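Local coordinates for protein saframycin Mx1 synthetase B (Legionella pneumophila subsp. pneumophila, PDB 3KXW) that belongs to the ANL superfamily of AMP-binding enzymes and holds 5'-O-[(S)-(dodecanoyloxy)(hydroxy)phosphoryl]adenosine in its ligand pocket, at residues K183-S188 with S408-Y413; S266-Y271 with E299-E304; G400-Q405 with L438-L443. One frame throughout, in Å; residues are numbered along the deposited sequence.

Contact 1: K183-S188 with S408-Y413; sequences KGVMVS and SVAKGY
A single beta bridge, Val185 with Tyr413, joins strand 184-188 to the loop that leads into helix 417-424. It is framed by Met186 N to Gly412 O (3.0 Å) and a backbone bond of Gly184 with Trp414; Lys411 N to Met186 O (3.2 Å) carries the join one step further and, like the first, is nearly straight. Gly412 has phi 145° and psi -170°, where a CB would press on the preceding carbonyl O, so glycine suits this place; the selenium of the selenomethionine Met186 lies against the backbone there, with SE 3.7 Å from Tyr413 C. Lys183 runs across the phenol of Tyr413, CD standing over one face 3.9 Å from the ring centroid. A bend at chi4 (73°) leads NZ on to Ser178 and Glu419. At the edge of the same ring comes Val185 CG2, 3.8 Å from Tyr413 CE1, while Val185 CG1 presses tightly on Ala410 CB (3.4 Å), a spot that suits a small residue. The phenol OH is bonded to Glu331. Lys183 and Gly184 close the Ser/Thr/Gly-rich signature loop of adenylate-forming enzymes, whose hairpin (169-174 and 184-188) here meets a later part of the chain.

Contact 2: S266-Y271 with E299-E304; sequences SPNFAY and EPVREE. With 1ZZ (5'-O-[(S)-(dodecanoyloxy)(hydroxy)phosphoryl]adenosine), chain B.
The adenine side of the ligand pocket is formed in part by Glu299, Pro300 and Val301, and Asn268 and Glu299 tie this loop to the start of helix 269-277. Glu299 reaches across over Pro267, whose CB lies 3.7 Å from Glu299 CD. A Glu299 chi1 of 69° places CG between the backbone N and the carbonyl carbon, and from there the extended chain carries OE2 to Phe269 N (2.8 Å), which meets it nearly along the C-O axis. The same oxygen sits in plane at the edge of the Phe269 ring, while Ala270 CB lies over one face. In the other direction Asn268 OD1 takes Arg302 N at 2.9 Å; the bond is straight at 174°, yet the donor stands 61° above the amide plane. Asn268 ND2 lies alongside the aliphatic part of Arg302, 3.6 Å from CD, and also binds Thr305. Two waters complete the join: one connects Asn268 ND2 with Glu299 OE2, the other Asn268 N with Glu299 O. Toward the ligand, Pro300 CA is 3.6 Å from 1ZZ C21 and Val301 CG2 is 3.7 Å from N5, a contact by packing. A donating and accepting amide suits Asn268, a long carboxylate Glu299, which suggests that directional polar bonds behind the pocket fix the loop's position, while this loop meets the adenine with backbone and apolar side-chain atoms.

Contact 3: G400-Q405 with L438-L443; sequences GEIWVQ and LRTGDL. With 1ZZ (5'-O-[(S)-(dodecanoyloxy)(hydroxy)phosphoryl]adenosine), chain B.
Arg439 lays its aliphatic chain along the indole of Trp403, CG standing over one face 3.9 Å from the centroid of the five-membered ring. The two side chains run the same way, and a bend at chi3 (67°) brings the guanidinium partly above the ring rim, with NE 3.3 Å from Trp403 CZ2. Glu401 crosses Arg439 at about a right angle. Its OE1 is gripped three times: side-on by Arg439 NE (2.9 Å) and NH2, both in the guanidinium plane, and by Trp403 NE1 (2.9 Å), which comes from above the carboxylate plane. Arg439 NH2 also bonds Pro388 O. The other oxygen, OE2, uses its anti lone pair for Gly441 N at 2.8 Å, so one buried carboxylate holds two side chains and the corner of the chain. Antiparallel pairing runs through Val404 with Leu438 and Trp403 with Arg439, then slips by two residues to Glu401 with Leu443, a beta bulge. Within the slip, Ile402 O accepts from both N and OG1 of Thr440, while that OG1 takes Asp442 N in an ST turn. Gly441 suits the corner because its positive phi, 81°, would force a CB against a carbonyl. Beyond it, Asp442 OD1 and OD2 receive 1ZZ O7 (2.8 Å) and O8 (2.7 Å), the two ribose hydroxyls; Arg456 and Tyr327 also hold this carboxylate. A Thr-Gly-Asp corner whose aspartate grips the ribose is a hallmark motif of the adenylate-forming superfamily.

Overall arrangement
Contacts 2 and 3 reach the same ligand from different parts of the fold, its base and its ribose, with nearest atoms about 8 Å apart. Contact 1 lies on the opposite side of the chain's centre from contact 2, yet touches contact 3 where Val409 packs on Val404 and Leu438. Contacts 1 and 3 are buried; the first joins a strand to a loop by a lone bridge, with a lysine over a ring, the third pairs strands through a bulge and adds an ionic network. Contact 2, partly buried, links two loop-to-helix passages by side-chain-to-backbone bonds and water. Along the chain it is nested within contact 1, whereas contacts 1 and 3 interleave.

Contact 1: K183-S188 with S408-Y413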
loop_
_atom_site.group_PDB
_atom_site.type_symbol
_atom_site.label_atom_id
_atom_site.label_comp_id
_atom_site.label_asym_id
_atom_site.label_seq_id
_atom_site.Cartn_x
_atom_site.Cartn_y
_atom_site.Cartn_z
ATOM N N LYS A 183 10.740 8.721 4.598
ATOM C CA LYS A 183 11.357 8.964 3.284
ATOM C C LYS A 183 10.299 9.357 2.272
ATOM O O LYS A 183 9.397 8.566 1.972
ATOM C CB LYS A 183 12.064 7.699 2.784
ATOM C CG LYS A 183 13.282 7.278 3.600
ATOM C CD LYS A 183 13.740 5.885 3.122
ATOM C CE LYS A 183 15.209 5.612 3.422
ATOM N NZ LYS A 183 15.415 5.364 4.876
ATOM N N GLY A 184 10.389 10.590 1.779
ATOM C CA GLY A 184 9.474 11.102 0.774
ATOM C C GLY A 184 10.069 10.951 -0.612
ATOM O O GLY A 184 10.968 11.704 -1.019
ATOM N N VAL A 185 9.594 9.943 -1.329
ATOM C CA VAL A 185 10.114 9.647 -2.655
ATOM C C VAL A 185 9.654 10.717 -3.647
ATOM O O VAL A 185 8.462 11.024 -3.741
ATOM C CB VAL A 185 9.646 8.258 -3.125
ATOM C CG1 VAL A 185 10.090 8.009 -4.571
ATOM C CG2 VAL A 185 10.161 7.175 -2.146
HETATM N N MSE A 186 10.611 11.300 -4.365
HETATM C CA MSE A 186 10.316 12.388 -5.288
HETATM C C MSE A 186 9.942 11.825 -6.654
HETATM O O MSE A 186 10.814 11.431 -7.416
HETATM C CB MSE A 186 11.555 13.280 -5.405
HETATM C CG MSE A 186 12.037 13.732 -4.030
HETATM SE SE MSE A 186 13.898 14.410 -4.069
HETATM C CE MSE A 186 13.704 15.871 -5.290
ATOM N N VAL A 187 8.642 11.777 -6.940
ATOM C CA VAL A 187 8.165 11.229 -8.220
ATOM C C VAL A 187 7.964 12.350 -9.225
ATOM O O VAL A 187 7.140 13.244 -9.014
ATOM C CB VAL A 187 6.842 10.459 -8.024
ATOM C CG1 VAL A 187 6.386 9.796 -9.337
ATOM C CG2 VAL A 187 7.045 9.422 -6.948
ATOM N N SER A 188 8.742 12.328 -10.304
ATOM C CA SER A 188 8.643 13.389 -11.310
ATOM C C SER A 188 7.435 13.157 -12.207
ATOM O O SER A 188 6.851 12.083 -12.197
ATOM C CB SER A 188 9.926 13.459 -12.162
ATOM O OG SER A 188 10.007 12.343 -13.030
ATOM N N SER A 408 11.021 5.041 -14.782
ATOM C CA SER A 408 10.130 5.090 -13.610
ATOM C C SER A 408 10.898 5.230 -12.300
ATOM O O SER A 408 10.302 5.439 -11.244
ATOM C CB SER A 408 9.231 3.820 -13.540
ATOM O OG SER A 408 8.240 3.826 -14.572
ATOM N N VAL A 409 12.215 5.092 -12.348
ATOM C CA VAL A 409 12.997 5.215 -11.128
ATOM C C VAL A 409 13.026 6.664 -10.671
ATOM O O VAL A 409 13.391 7.563 -11.426
ATOM C CB VAL A 409 14.433 4.686 -11.289
ATOM C CG1 VAL A 409 15.285 5.143 -10.115
ATOM C CG2 VAL A 409 14.406 3.146 -11.420
ATOM N N ALA A 410 12.624 6.866 -9.432
ATOM C CA ALA A 410 12.430 8.193 -8.870
ATOM C C ALA A 410 13.747 8.953 -8.672
ATOM O O ALA A 410 14.846 8.402 -8.795
ATOM C CB ALA A 410 11.662 8.097 -7.560
ATOM N N LYS A 411 13.603 10.227 -8.333
ATOM C CA LYS A 411 14.702 11.167 -8.273
ATOM C C LYS A 411 15.493 11.165 -6.942
ATOM O O LYS A 411 16.600 11.693 -6.861
ATOM C CB LYS A 411 14.139 12.576 -8.568
ATOM C CG LYS A 411 15.138 13.729 -8.400
ATOM C CD LYS A 411 16.400 13.511 -9.203
ATOM C CE LYS A 411 17.210 14.802 -9.296
ATOM N NZ LYS A 411 18.420 14.612 -10.166
ATOM N N GLY A 412 14.936 10.585 -5.897
ATOM C CA GLY A 412 15.618 10.570 -4.617
ATOM C C GLY A 412 14.607 10.689 -3.493
ATOM O O GLY A 412 13.413 10.586 -3.718
ATOM N N TYR A 413 15.096 10.899 -2.283
ATOM C CA TYR A 413 14.247 11.166 -1.142
ATOM C C TYR A 413 14.343 12.653 -0.816
ATOM O O TYR A 413 15.450 13.199 -0.730
ATOM C CB TYR A 413 14.736 10.373 0.066
ATOM C CG TYR A 413 14.738 8.869 -0.121
ATOM C CD1 TYR A 413 13.560 8.161 -0.354
ATOM C CD2 TYR A 413 15.919 8.156 -0.019
ATOM C CE1 TYR A 413 13.586 6.767 -0.499
ATOM C CE2 TYR A 413 15.951 6.792 -0.160
ATOM C CZ TYR A 413 14.785 6.095 -0.403
ATOM O OH TYR A 413 14.868 4.713 -0.527
#

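Contact 2: S266-Y271 with E299-E304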
loop_
_atom_site.group_PDB
_atom_site.type_symbol
_atom_site.label_atom_id
_atom_site.label_comp_id
_atom_site.label_asym_id
_atom_site.label_seq_id
_atom_site.Cartn_x
_atom_site.Cartn_y
_atom_site.Cartn_z
ATOM N N SER A 266 -4.743 -6.127 -4.024
ATOM C CA SER A 266 -4.382 -5.798 -2.652
ATOM C C SER A 266 -3.090 -6.503 -2.282
ATOM O O SER A 266 -2.609 -7.353 -3.020
ATOM C CB SER A 266 -5.471 -6.317 -1.701
ATOM O OG SER A 266 -5.558 -7.749 -1.766
ATOM N N PRO A 267 -2.534 -6.171 -1.103
ATOM C CA PRO A 267 -1.488 -7.040 -0.548
ATOM C C PRO A 267 -2.062 -8.416 -0.260
ATOM O O PRO A 267 -3.273 -8.584 -0.111
ATOM C CB PRO A 267 -1.112 -6.350 0.788
ATOM C CG PRO A 267 -1.612 -4.947 0.649
ATOM C CD PRO A 267 -2.868 -5.068 -0.193
ATOM N N ASN A 268 -1.181 -9.394 -0.185
ATOM C CA ASN A 268 -1.573 -10.787 0.011
ATOM C C ASN A 268 -2.549 -10.995 1.181
ATOM O O ASN A 268 -3.509 -11.749 1.066
ATOM C CB ASN A 268 -0.294 -11.581 0.254
ATOM C CG ASN A 268 -0.534 -13.065 0.302
ATOM O OD1 ASN A 268 -0.598 -13.717 -0.736
ATOM N ND2 ASN A 268 -0.627 -13.613 1.506
ATOM N N PHE A 269 -2.313 -10.331 2.314
ATOM C CA PHE A 269 -3.146 -10.581 3.505
ATOM C C PHE A 269 -4.665 -10.458 3.256
ATOM O O PHE A 269 -5.477 -11.122 3.918
ATOM C CB PHE A 269 -2.756 -9.639 4.652
ATOM C CG PHE A 269 -3.489 -8.332 4.614
ATOM C CD1 PHE A 269 -4.721 -8.199 5.230
ATOM C CD2 PHE A 269 -2.952 -7.239 3.931
ATOM C CE1 PHE A 269 -5.424 -7.011 5.169
ATOM C CE2 PHE A 269 -3.654 -6.045 3.875
ATOM C CZ PHE A 269 -4.889 -5.937 4.496
ATOM N N ALA A 270 -5.062 -9.581 2.332
ATOM C CA ALA A 270 -6.486 -9.267 2.216
ATOM C C ALA A 270 -7.296 -10.442 1.647
ATOM O O ALA A 270 -8.503 -10.581 1.925
ATOM C CB ALA A 270 -6.697 -7.986 1.384
ATOM N N TYR A 271 -6.638 -11.294 0.867
ATOM C CA TYR A 271 -7.292 -12.495 0.365
ATOM C C TYR A 271 -7.567 -13.472 1.535
ATOM O O TYR A 271 -8.650 -14.050 1.640
ATOM C CB TYR A 271 -6.495 -13.117 -0.807
ATOM C CG TYR A 271 -6.405 -12.189 -2.023
ATOM C CD1 TYR A 271 -7.500 -11.986 -2.846
ATOM C CD2 TYR A 271 -5.230 -11.513 -2.320
ATOM C CE1 TYR A 271 -7.445 -11.129 -3.946
ATOM C CE2 TYR A 271 -5.153 -10.647 -3.412
ATOM C CZ TYR A 271 -6.263 -10.459 -4.218
ATOM O OH TYR A 271 -6.198 -9.615 -5.289
ATOM N N GLU A 299 3.721 -7.107 -0.557
ATOM C CA GLU A 299 4.290 -7.925 0.508
ATOM C C GLU A 299 4.430 -9.339 -0.008
ATOM O O GLU A 299 3.993 -9.640 -1.111
ATOM C CB GLU A 299 3.396 -7.899 1.750
ATOM C CG GLU A 299 2.062 -8.619 1.559
ATOM C CD GLU A 299 1.145 -8.437 2.758
ATOM O OE1 GLU A 299 1.373 -7.489 3.537
ATOM O OE2 GLU A 299 0.217 -9.238 2.925
ATOM N N PRO A 300 5.040 -10.222 0.784
ATOM C CA PRO A 300 5.257 -11.558 0.206
ATOM C C PRO A 300 3.969 -12.239 -0.255
ATOM O O PRO A 300 2.957 -12.235 0.420
ATOM C CB PRO A 300 5.932 -12.318 1.340
ATOM C CG PRO A 300 6.672 -11.261 2.064
ATOM C CD PRO A 300 5.753 -10.061 2.056
ATOM N N VAL A 301 4.036 -12.804 -1.445
ATOM C CA VAL A 301 2.883 -13.400 -2.090
ATOM C C VAL A 301 2.860 -14.917 -1.786
ATOM O O VAL A 301 3.858 -15.620 -2.002
ATOM C CB VAL A 301 2.975 -13.121 -3.608
ATOM C CG1 VAL A 301 1.900 -13.892 -4.380
ATOM C CG2 VAL A 301 2.923 -11.594 -3.874
ATOM N N ARG A 302 1.756 -15.413 -1.238
ATOM C CA ARG A 302 1.697 -16.811 -0.771
ATOM C C ARG A 302 0.788 -17.713 -1.608
ATOM O O ARG A 302 -0.364 -17.395 -1.827
ATOM C CB ARG A 302 1.251 -16.882 0.697
ATOM C CG ARG A 302 2.103 -16.047 1.650
ATOM C CD ARG A 302 1.524 -16.046 3.053
ATOM N NE ARG A 302 1.647 -17.331 3.751
ATOM C CZ ARG A 302 0.674 -18.234 3.890
ATOM N NH1 ARG A 302 -0.513 -18.044 3.336
ATOM N NH2 ARG A 302 0.893 -19.353 4.578
ATOM N N GLU A 303 1.320 -18.845 -2.065
ATOM C CA GLU A 303 0.505 -19.848 -2.745
ATOM C C GLU A 303 -0.675 -20.303 -1.890
ATOM O O GLU A 303 -1.793 -20.378 -2.371
ATOM C CB GLU A 303 1.342 -21.069 -3.136
ATOM C CG GLU A 303 0.482 -22.285 -3.510
ATOM C CD GLU A 303 -0.267 -22.091 -4.820
ATOM O OE1 GLU A 303 0.176 -21.255 -5.629
ATOM O OE2 GLU A 303 -1.304 -22.767 -5.030
ATOM N N GLU A 304 -0.430 -20.581 -0.612
ATOM C CA GLU A 304 -1.503 -21.072 0.247
ATOM C C GLU A 304 -2.676 -20.067 0.332
ATOM O O GLU A 304 -3.837 -20.457 0.270
ATOM C CB GLU A 304 -0.979 -21.452 1.641
ATOM C CG GLU A 304 -2.068 -21.982 2.584
ATOM C CD GLU A 304 -1.521 -22.419 3.956
ATOM O OE1 GLU A 304 -0.825 -21.621 4.626
ATOM O OE2 GLU A 304 -1.797 -23.565 4.370
HETATM P P 1ZZ B . 6.219 0.335 -0.949
HETATM C C1 1ZZ B . -3.949 -1.226 -11.350
HETATM N N1 1ZZ B . 7.117 -5.979 -1.753
HETATM O O1 1ZZ B . 4.404 -2.115 -2.097
HETATM C C2 1ZZ B . -3.136 -1.802 -10.184
HETATM N N2 1ZZ B . 5.941 -6.365 -3.615
HETATM O O2 1ZZ B . 5.236 0.072 -2.264
HETATM C C3 1ZZ B . -1.651 -1.959 -10.539
HETATM N N3 1ZZ B . 7.813 -8.457 -1.256
HETATM O O3 1ZZ B . 7.223 1.317 -1.303
HETATM C C4 1ZZ B . -0.799 -2.107 -9.269
HETATM N N4 1ZZ B . 6.901 -9.972 -2.894
HETATM O O4 1ZZ B . 5.296 0.869 0.263
HETATM C C5 1ZZ B . 0.591 -2.703 -9.548
HETATM N N5 1ZZ B . 5.658 -9.330 -4.765
HETATM O O5 1ZZ B . 6.932 -1.082 -0.435
HETATM C C6 1ZZ B . 1.298 -2.922 -8.203
HETATM O O6 1ZZ B . 7.197 -3.911 -0.382
HETATM C C7 1ZZ B . 2.659 -3.652 -8.088
HETATM O O7 1ZZ B . 9.804 -5.147 -0.000
HETATM C C8 1ZZ B . 3.238 -3.960 -6.693
HETATM O O8 1ZZ B . 10.403 -3.165 -1.358
HETATM C C9 1ZZ B . 3.962 -2.711 -6.163
HETATM C C10 1ZZ B . 3.968 -2.584 -4.621
HETATM C C11 1ZZ B . 4.476 -1.161 -4.255
HETATM C C12 1ZZ B . 5.139 -1.218 -2.865
HETATM C C13 1ZZ B . 7.663 -1.895 -1.326
HETATM C C14 1ZZ B . 8.123 -3.036 -0.661
HETATM C C15 1ZZ B . 9.236 -3.810 -1.457
HETATM C C16 1ZZ B . 9.229 -5.028 -0.947
HETATM C C17 1ZZ B . 7.802 -5.237 -0.792
HETATM C C18 1ZZ B . 6.322 -5.424 -2.836
HETATM C C19 1ZZ B . 6.454 -7.641 -3.033
HETATM C C20 1ZZ B . 7.177 -7.392 -1.981
HETATM C C21 1ZZ B . 7.654 -9.696 -1.655
HETATM C C22 1ZZ B . 6.357 -9.068 -3.532
HETATM O O HOH W 1 0.070 -11.976 3.991
HETATM O O HOH W 2 1.259 -9.078 -1.747
#

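Contact 3: G400-Q405 with L438-L443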
loop_
_atom_site.group_PDB
_atom_site.type_symbol
_atom_site.label_atom_id
_atom_site.label_comp_id
_atom_site.label_asym_id
_atom_site.label_seq_id
_atom_site.Cartn_x
_atom_site.Cartn_y
_atom_site.Cartn_z
ATOM N N GLY A 400 20.508 -12.429 -4.803
ATOM C CA GLY A 400 21.226 -11.196 -4.558
ATOM C C GLY A 400 20.219 -10.079 -4.375
ATOM O O GLY A 400 19.016 -10.333 -4.267
ATOM N N GLU A 401 20.709 -8.848 -4.328
ATOM C CA GLU A 401 19.823 -7.712 -4.186
ATOM C C GLU A 401 19.152 -7.371 -5.509
ATOM O O GLU A 401 19.757 -7.451 -6.572
ATOM C CB GLU A 401 20.540 -6.489 -3.614
ATOM C CG GLU A 401 19.579 -5.336 -3.317
ATOM C CD GLU A 401 20.278 -4.101 -2.750
ATOM O OE1 GLU A 401 21.507 -3.952 -2.933
ATOM O OE2 GLU A 401 19.607 -3.261 -2.127
ATOM N N ILE A 402 17.882 -6.992 -5.426
ATOM C CA ILE A 402 17.147 -6.605 -6.602
ATOM C C ILE A 402 17.519 -5.165 -6.914
ATOM O O ILE A 402 17.264 -4.267 -6.119
ATOM C CB ILE A 402 15.635 -6.785 -6.375
ATOM C CG1 ILE A 402 15.334 -8.288 -6.195
ATOM C CG2 ILE A 402 14.830 -6.173 -7.537
ATOM C CD1 ILE A 402 13.968 -8.602 -5.587
ATOM N N TRP A 403 18.177 -4.962 -8.049
ATOM C CA TRP A 403 18.501 -3.621 -8.548
ATOM C C TRP A 403 17.610 -3.279 -9.746
ATOM O O TRP A 403 17.348 -4.133 -10.602
ATOM C CB TRP A 403 19.984 -3.548 -8.980
ATOM C CG TRP A 403 20.945 -3.514 -7.835
ATOM C CD1 TRP A 403 20.749 -4.019 -6.590
ATOM C CD2 TRP A 403 22.273 -2.956 -7.841
ATOM N NE1 TRP A 403 21.864 -3.799 -5.807
ATOM C CE2 TRP A 403 22.814 -3.156 -6.558
ATOM C CE3 TRP A 403 23.058 -2.326 -8.817
ATOM C CZ2 TRP A 403 24.094 -2.710 -6.204
ATOM C CZ3 TRP A 403 24.330 -1.892 -8.474
ATOM C CH2 TRP A 403 24.839 -2.095 -7.181
ATOM N N VAL A 404 17.177 -2.026 -9.824
ATOM C CA VAL A 404 16.196 -1.622 -10.828
ATOM C C VAL A 404 16.679 -0.422 -11.619
ATOM O O VAL A 404 17.313 0.461 -11.057
ATOM C CB VAL A 404 14.861 -1.271 -10.155
ATOM C CG1 VAL A 404 13.826 -0.853 -11.188
ATOM C CG2 VAL A 404 14.377 -2.465 -9.327
ATOM N N GLN A 405 16.375 -0.394 -12.913
ATOM C CA GLN A 405 16.637 0.789 -13.749
ATOM C C GLN A 405 15.532 1.020 -14.764
ATOM O O GLN A 405 15.115 0.086 -15.446
ATOM C CB GLN A 405 17.997 0.675 -14.481
ATOM C CG GLN A 405 18.166 1.713 -15.599
ATOM C CD GLN A 405 19.552 1.684 -16.227
ATOM O OE1 GLN A 405 19.987 0.661 -16.773
ATOM N NE2 GLN A 405 20.255 2.810 -16.154
ATOM N N LEU A 438 18.642 1.695 -8.923
ATOM C CA LEU A 438 17.980 1.716 -7.636
ATOM C C LEU A 438 18.275 0.436 -6.871
ATOM O O LEU A 438 18.015 -0.677 -7.354
ATOM C CB LEU A 438 16.473 1.869 -7.828
ATOM C CG LEU A 438 15.560 1.522 -6.657
ATOM C CD1 LEU A 438 15.768 2.507 -5.495
ATOM C CD2 LEU A 438 14.127 1.550 -7.184
ATOM N N ARG A 439 18.820 0.588 -5.677
ATOM C CA ARG A 439 19.026 -0.541 -4.778
ATOM C C ARG A 439 17.789 -0.726 -3.877
ATOM O O ARG A 439 17.509 0.115 -3.035
ATOM C CB ARG A 439 20.296 -0.318 -3.947
ATOM C CG ARG A 439 21.596 -0.276 -4.797
ATOM C CD ARG A 439 22.881 -0.313 -3.929
ATOM N NE ARG A 439 23.072 -1.583 -3.221
ATOM C CZ ARG A 439 24.174 -1.906 -2.540
ATOM N NH1 ARG A 439 25.197 -1.053 -2.472
ATOM N NH2 ARG A 439 24.264 -3.073 -1.927
ATOM N N THR A 440 17.046 -1.821 -4.053
ATOM C CA THR A 440 15.746 -1.925 -3.390
ATOM C C THR A 440 15.796 -2.335 -1.925
ATOM O O THR A 440 14.827 -2.137 -1.183
ATOM C CB THR A 440 14.835 -2.905 -4.133
ATOM O OG1 THR A 440 15.399 -4.228 -4.067
ATOM C CG2 THR A 440 14.724 -2.484 -5.601
ATOM N N GLY A 441 16.891 -2.958 -1.518
ATOM C CA GLY A 441 16.931 -3.579 -0.204
ATOM C C GLY A 441 16.273 -4.945 -0.165
ATOM O O GLY A 441 16.282 -5.610 0.866
ATOM N N ASP A 442 15.704 -5.359 -1.293
ATOM C CA ASP A 442 15.034 -6.653 -1.424
ATOM C C ASP A 442 15.966 -7.731 -1.972
ATOM O O ASP A 442 16.800 -7.449 -2.827
ATOM C CB ASP A 442 13.829 -6.514 -2.356
ATOM C CG ASP A 442 12.767 -5.616 -1.794
ATOM O OD1 ASP A 442 12.466 -5.746 -0.591
ATOM O OD2 ASP A 442 12.225 -4.777 -2.545
ATOM N N LEU A 443 15.827 -8.966 -1.480
ATOM C CA LEU A 443 16.613 -10.081 -2.000
ATOM C C LEU A 443 15.707 -10.960 -2.860
ATOM O O LEU A 443 14.531 -11.126 -2.555
ATOM C CB LEU A 443 17.181 -10.943 -0.879
ATOM C CG LEU A 443 18.252 -10.323 0.016
ATOM C CD1 LEU A 443 18.638 -11.282 1.129
ATOM C CD2 LEU A 443 19.473 -9.935 -0.804
HETATM P P 1ZZ B . 6.219 0.335 -0.949
HETATM C C1 1ZZ B . -3.949 -1.226 -11.350
HETATM N N1 1ZZ B . 7.117 -5.979 -1.753
HETATM O O1 1ZZ B . 4.404 -2.115 -2.097
HETATM C C2 1ZZ B . -3.136 -1.802 -10.184
HETATM N N2 1ZZ B . 5.941 -6.365 -3.615
HETATM O O2 1ZZ B . 5.236 0.072 -2.264
HETATM C C3 1ZZ B . -1.651 -1.959 -10.539
HETATM N N3 1ZZ B . 7.813 -8.457 -1.256
HETATM O O3 1ZZ B . 7.223 1.317 -1.303
HETATM C C4 1ZZ B . -0.799 -2.107 -9.269
HETATM N N4 1ZZ B . 6.901 -9.972 -2.894
HETATM O O4 1ZZ B . 5.296 0.869 0.263
HETATM C C5 1ZZ B . 0.591 -2.703 -9.548
HETATM N N5 1ZZ B . 5.658 -9.330 -4.765
HETATM O O5 1ZZ B . 6.932 -1.082 -0.435
HETATM C C6 1ZZ B . 1.298 -2.922 -8.203
HETATM O O6 1ZZ B . 7.197 -3.911 -0.382
HETATM C C7 1ZZ B . 2.659 -3.652 -8.088
HETATM O O7 1ZZ B . 9.804 -5.147 -0.000
HETATM C C8 1ZZ B . 3.238 -3.960 -6.693
HETATM O O8 1ZZ B . 10.403 -3.165 -1.358
HETATM C C9 1ZZ B . 3.962 -2.711 -6.163
HETATM C C10 1ZZ B . 3.968 -2.584 -4.621
HETATM C C11 1ZZ B . 4.476 -1.161 -4.255
HETATM C C12 1ZZ B . 5.139 -1.218 -2.865
HETATM C C13 1ZZ B . 7.663 -1.895 -1.326
HETATM C C14 1ZZ B . 8.123 -3.036 -0.661
HETATM C C15 1ZZ B . 9.236 -3.810 -1.457
HETATM C C16 1ZZ B . 9.229 -5.028 -0.947
HETATM C C17 1ZZ B . 7.802 -5.237 -0.792
HETATM C C18 1ZZ B . 6.322 -5.424 -2.836
HETATM C C19 1ZZ B . 6.454 -7.641 -3.033
HETATM C C20 1ZZ B . 7.177 -7.392 -1.981
HETATM C C21 1ZZ B . 7.654 -9.696 -1.655
HETATM C C22 1ZZ B . 6.357 -9.068 -3.532
#